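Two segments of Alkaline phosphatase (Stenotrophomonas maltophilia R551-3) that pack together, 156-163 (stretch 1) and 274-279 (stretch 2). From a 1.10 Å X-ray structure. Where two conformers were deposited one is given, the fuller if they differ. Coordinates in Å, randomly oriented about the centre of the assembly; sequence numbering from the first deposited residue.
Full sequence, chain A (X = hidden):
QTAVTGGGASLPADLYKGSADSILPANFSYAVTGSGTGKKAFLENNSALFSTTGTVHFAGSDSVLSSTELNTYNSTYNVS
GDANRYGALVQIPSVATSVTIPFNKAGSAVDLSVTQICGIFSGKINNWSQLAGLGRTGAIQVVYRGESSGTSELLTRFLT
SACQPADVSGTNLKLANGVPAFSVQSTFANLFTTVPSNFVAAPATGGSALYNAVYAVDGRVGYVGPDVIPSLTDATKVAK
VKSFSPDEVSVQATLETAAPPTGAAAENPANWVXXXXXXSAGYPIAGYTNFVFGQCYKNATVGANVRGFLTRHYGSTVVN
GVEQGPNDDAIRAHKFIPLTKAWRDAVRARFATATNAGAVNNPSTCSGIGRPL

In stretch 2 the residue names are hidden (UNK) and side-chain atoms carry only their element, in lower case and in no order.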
ATOM      1  N   THR A 156       4.701   8.623  -4.586  1.00  5.23           N
ATOM      2  CA  THR A 156       4.840  10.063  -4.394  1.00  5.80           C
ATOM      3  C   THR A 156       5.487  10.406  -3.061  1.00  6.28           C
ATOM      4  O   THR A 156       6.142  11.444  -2.947  1.00  6.59           O
ATOM      5  CB  THR A 156       3.519  10.826  -4.580  1.00  5.90           C
ATOM      6  OG1 THR A 156       2.551  10.398  -3.607  1.00  5.94           O
ATOM      7  CG2 THR A 156       2.979  10.674  -5.988  1.00  6.67           C
ATOM      8  N   ARG A 157       5.339   9.561  -2.042  1.00  6.53           N
ATOM      9  CA  ARG A 157       6.075   9.822  -0.813  1.00  7.30           C
ATOM     10  C   ARG A 157       7.579   9.733  -1.054  1.00  6.91           C
ATOM     11  O   ARG A 157       8.340  10.572  -0.567  1.00  7.43           O
ATOM     12  CB  ARG A 157       5.642   8.877   0.297  1.00  9.14           C
ATOM     13  CG  ARG A 157       6.274   9.267   1.619  1.00 11.31           C
ATOM     14  CD  ARG A 157       5.798   8.425   2.776  1.00 12.59           C
ATOM     15  NE  ARG A 157       4.382   8.620   3.076  1.00 12.56           N
ATOM     16  CZ  ARG A 157       3.410   7.756   2.807  1.00 12.28           C
ATOM     17  NH1 ARG A 157       3.661   6.577   2.236  1.00 13.40           N
ATOM     18  NH2 ARG A 157       2.169   8.068   3.143  1.00 13.35           N
ATOM     19  N   PHE A 158       8.023   8.728  -1.810  1.00  6.85           N
ATOM     20  CA  PHE A 158       9.431   8.640  -2.176  1.00  6.76           C
ATOM     21  C   PHE A 158       9.871   9.871  -2.962  1.00  6.45           C
ATOM     22  O   PHE A 158      10.897  10.487  -2.654  1.00  7.08           O
ATOM     23  CB  PHE A 158       9.703   7.363  -2.980  1.00  7.06           C
ATOM     24  CG  PHE A 158      10.987   7.423  -3.763  1.00  8.43           C
ATOM     25  CD1 PHE A 158      12.212   7.363  -3.121  1.00 10.32           C
ATOM     26  CD2 PHE A 158      10.968   7.607  -5.143  1.00  9.46           C
ATOM     27  CE1 PHE A 158      13.394   7.461  -3.851  1.00 11.59           C
ATOM     28  CE2 PHE A 158      12.137   7.708  -5.862  1.00 11.52           C
ATOM     29  CZ  PHE A 158      13.338   7.630  -5.219  1.00 11.73           C
ATOM     30  N   LEU A 159       9.106  10.247  -3.981  1.00  6.34           N
ATOM     31  CA  LEU A 159       9.501  11.370  -4.824  1.00  6.76           C
ATOM     32  C   LEU A 159       9.540  12.665  -4.019  1.00  6.60           C
ATOM     33  O   LEU A 159      10.441  13.490  -4.203  1.00  7.83           O
ATOM     34  CB  LEU A 159       8.550  11.475  -6.010  1.00  6.63           C
ATOM     35  CG  LEU A 159       8.562  10.295  -6.979  1.00  7.46           C
ATOM     36  CD1 LEU A 159       7.411  10.394  -7.942  1.00  8.08           C
ATOM     37  CD2 LEU A 159       9.879  10.217  -7.744  1.00  8.28           C
ATOM     38  N   THR A 160       8.597  12.838  -3.087  1.00  6.37           N
ATOM     39  CA  THR A 160       8.581  14.024  -2.232  1.00  6.54           C
ATOM     40  C   THR A 160       9.823  14.084  -1.363  1.00  7.54           C
ATOM     41  O   THR A 160      10.376  15.161  -1.122  1.00  9.28           O
ATOM     42  CB  THR A 160       7.325  13.987  -1.359  1.00  7.00           C
ATOM     43  OG1 THR A 160       6.187  14.096  -2.207  1.00  6.76           O
ATOM     44  CG2 THR A 160       7.290  15.119  -0.339  1.00  8.21           C
ATOM     45  N   SER A 161      10.262  12.925  -0.874  1.00  8.37           N
ATOM     46  CA  SER A 161      11.365  12.843   0.071  1.00  9.63           C
ATOM     47  C   SER A 161      12.718  12.926  -0.622  1.00  9.42           C
ATOM     48  O   SER A 161      13.663  13.480  -0.057  1.00 12.10           O
ATOM     49  CB  SER A 161      11.260  11.521   0.845  1.00 11.88           C
ATOM     50  OG  SER A 161       9.990  11.382   1.471  1.00 14.35           O
ATOM     51  N   ALA A 162      12.833  12.395  -1.835  1.00  8.69           N
ATOM     52  CA  ALA A 162      14.123  12.216  -2.485  1.00  8.91           C
ATOM     53  C   ALA A 162      14.439  13.256  -3.549  1.00  8.59           C
ATOM     54  O   ALA A 162      15.615  13.512  -3.813  1.00 10.53           O
ATOM     55  CB  ALA A 162      14.194  10.829  -3.126  1.00  9.84           C
ATOM     56  N   CYS A 163      13.441  13.841  -4.189  1.00  8.08           N
ATOM     57  CA  CYS A 163      13.705  14.715  -5.320  1.00  8.94           C
ATOM     58  C   CYS A 163      14.148  16.091  -4.820  1.00 10.45           C
ATOM     59  O   CYS A 163      13.597  16.623  -3.857  1.00 13.47           O
ATOM     60  CB  CYS A 163      12.461  14.832  -6.202  1.00  9.79           C
ATOM     61  SG  CYS A 163      11.877  13.268  -6.944  0.78  7.70           S
ATOM     62  N   UNK A 274       4.470   2.889   9.956  1.00  7.50           N
ATOM     63  CA  UNK A 274       5.619   3.726   9.626  1.00  8.83           C
ATOM     64  C   UNK A 274       5.703   3.937   8.129  1.00  8.90           C
ATOM     65  O   UNK A 274       5.248   3.101   7.342  1.00  9.16           O
ATOM     66  c   UNK A 274       4.869   1.640  10.622  1.00  8.62           C
ATOM     67  c   UNK A 274       6.286   1.903  11.026  1.00  9.28           C
ATOM     68  c   UNK A 274       6.814   2.883  10.090  1.00 10.08           C
ATOM     69  N   UNK A 275       6.330   5.040   7.738  1.00 10.00           N
ATOM     70  CA  UNK A 275       6.625   5.286   6.333  1.00 11.94           C
ATOM     71  C   UNK A 275       8.125   5.522   6.187  1.00 12.90           C
ATOM     72  O   UNK A 275       8.784   6.024   7.104  1.00 13.88           O
ATOM     73  c   UNK A 275       4.294   6.090   5.856  1.00 13.13           C
ATOM     74  c   UNK A 275       5.769   6.444   5.768  1.00 12.59           C
ATOM     75  c   UNK A 275       6.045   7.758   6.505  1.00 13.35           C
ATOM     76  N   UNK A 276       8.681   5.114   5.029  1.00 13.38           N
ATOM     77  CA  UNK A 276      10.118   5.246   4.742  1.00 14.94           C
ATOM     78  C   UNK A 276      10.305   5.864   3.361  1.00 15.08           C
ATOM     79  O   UNK A 276      10.608   5.170   2.387  1.00 15.55           O
ATOM     80  c   UNK A 276      10.134   2.251   8.123  0.51 15.45           C
ATOM     81  c   UNK A 276      10.644   3.086   7.164  0.51 15.61           C
ATOM     82  c   UNK A 276       9.217   1.282   7.778  0.51 15.84           C
ATOM     83  c   UNK A 276       8.810   1.156   6.468  0.51 16.25           C
ATOM     84  c   UNK A 276       9.328   1.998   5.508  0.51 16.16           C
ATOM     85  c   UNK A 276      10.810   3.889   4.815  0.51 15.88           C
ATOM     86  c   UNK A 276      10.245   2.978   5.851  0.51 15.69           C
ATOM     87  N   UNK A 277      10.181   7.187   3.294  1.00 14.92           N
ATOM     88  CA  UNK A 277      10.229   7.876   2.016  1.00 15.12           C
ATOM     89  C   UNK A 277      11.597   7.952   1.362  1.00 14.99           C
ATOM     90  O   UNK A 277      11.674   8.199   0.155  1.00 15.95           O
ATOM     91  N   UNK A 278      12.685   7.780   2.112  1.00 14.20           N
ATOM     92  CA  UNK A 278      14.026   8.002   1.560  1.00 13.50           C
ATOM     93  C   UNK A 278      15.039   7.085   2.234  1.00 12.51           C
ATOM     94  O   UNK A 278      15.902   7.535   2.998  1.00 12.90           O
ATOM     95  o   UNK A 278      15.982   9.119  -0.091  1.00 20.54           O
ATOM     96  c   UNK A 278      15.592   9.855   0.820  1.00 19.20           C
ATOM     97  n   UNK A 278      16.156  11.032   1.081  1.00 20.53           N
ATOM     98  c   UNK A 278      14.421   9.472   1.698  1.00 16.14           C
ATOM     99  N   UNK A 279      14.980   5.782   1.944  1.00 12.37           N
ATOM    100  CA  UNK A 279      15.829   4.820   2.661  1.00 13.23           C
ATOM    101  C   UNK A 279      17.314   5.049   2.417  1.00 13.16           C
ATOM    102  O   UNK A 279      17.745   5.370   1.305  1.00 13.98           O
ATOM    103  c   UNK A 279      13.992   3.721   1.573  1.00 14.05           C
ATOM    104  c   UNK A 279      15.370   3.466   2.104  1.00 14.23           C
ATOM    105  c   UNK A 279      14.027   5.113   1.046  1.00 12.99           C
TER

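Position 274 carries three side-chain carbons, one of them bonded back to the backbone N, so that a five-membered ring is closed. The ring touches nothing on stretch 1. No other standard residue does this, and the residue is Pro 274. Its nearest side-chain atom, Pro 274 CB, is 9.2 Å from Arg 157 NH1, so the identification rests on covalent geometry alone.

Position 275 has three side-chain carbons with no ring: one bonded to CA, carrying the other two. Branching at the first carbon with only carbon present gives valine, since threonine would need an oxygen in one branch. CA-to-CB points toward the helix, and one methyl lies over a face of the Arg 157 guanidinium. The residue is Val 275, and its CG1 approaches Arg 157 CZ to 3.6 Å. This is a nonpolar contact with the flat face of the charged group, which leaves the edge free for hydrogen bonding; Arg 157 NH2 does bond elsewhere in the structure.

Position 276 shows seven carbons, one followed by a ring of six, none touching stretch 1. With no oxygen on the ring, tyrosine is excluded, and the residue is Phe 276. Its CA-to-CB bond points away from the helix, and the nearest approach of the side chain is Phe 276 CB to Arg 157 CD, 7.1 Å.

Position 277 has four backbone atoms and nothing else, its carbonyl O lying against Phe 158 and Ser 161, which makes it Gly 277. The environment agrees with the absence: a CB built in ideal geometry would point toward the helix and fall 2.2 Å from Ser 161 OG, a clash, and 3.3 Å from Arg 157 O. Without it, the backbone comes close, with Gly 277 CA 4.3 Å from Phe 158 CA.

Position 278 has two carbons in sequence, the second bearing one oxygen and one nitrogen. The first packs against Ser 161 CB, and the oxygen lies near Ala 162 CB. This is a carboxamide one carbon from CA, hence Asn 278 rather than the longer glutamine. Its chi1 is -164° (t). Asn 278 CB packs 3.9 Å from Ser 161 CB, Asn 278 OD1 lies 3.9 Å from Ala 162 CB, and Asn 278 ND2 stands 3.7 Å from Ser 161 O, too far for a hydrogen bond.

Position 279 again has three carbons closing a ring onto N, without contact to stretch 1, and is Pro 279. Its ring's nearest approach is Pro 279 CD to Phe 158 CD1, 5.1 Å.

The contact works by shape, burying 312 Å² over both sides without a hydrogen bond across it. Gly 277 is covered most, by 71 Å². Its carbonyl O meets Phe 158 CA at 3.3 Å with an angle of 161° at the hydrogen, a nearly linear CA-H...O contact; the same Gly 277 O lies 3.4 Å from Ser 161 CB and near the plane of the Phe 158 ring, at its edge. It has no conventional partner in the model. Ser 161 OG, meanwhile, donates to Arg 157 O at 2.7 Å, so this hydroxyl is satisfied within its own helix. Val 275 and Asn 278 extend the packing to Arg 157 and Ala 162 respectively.

Stretch 2 274-279: PVFGNP
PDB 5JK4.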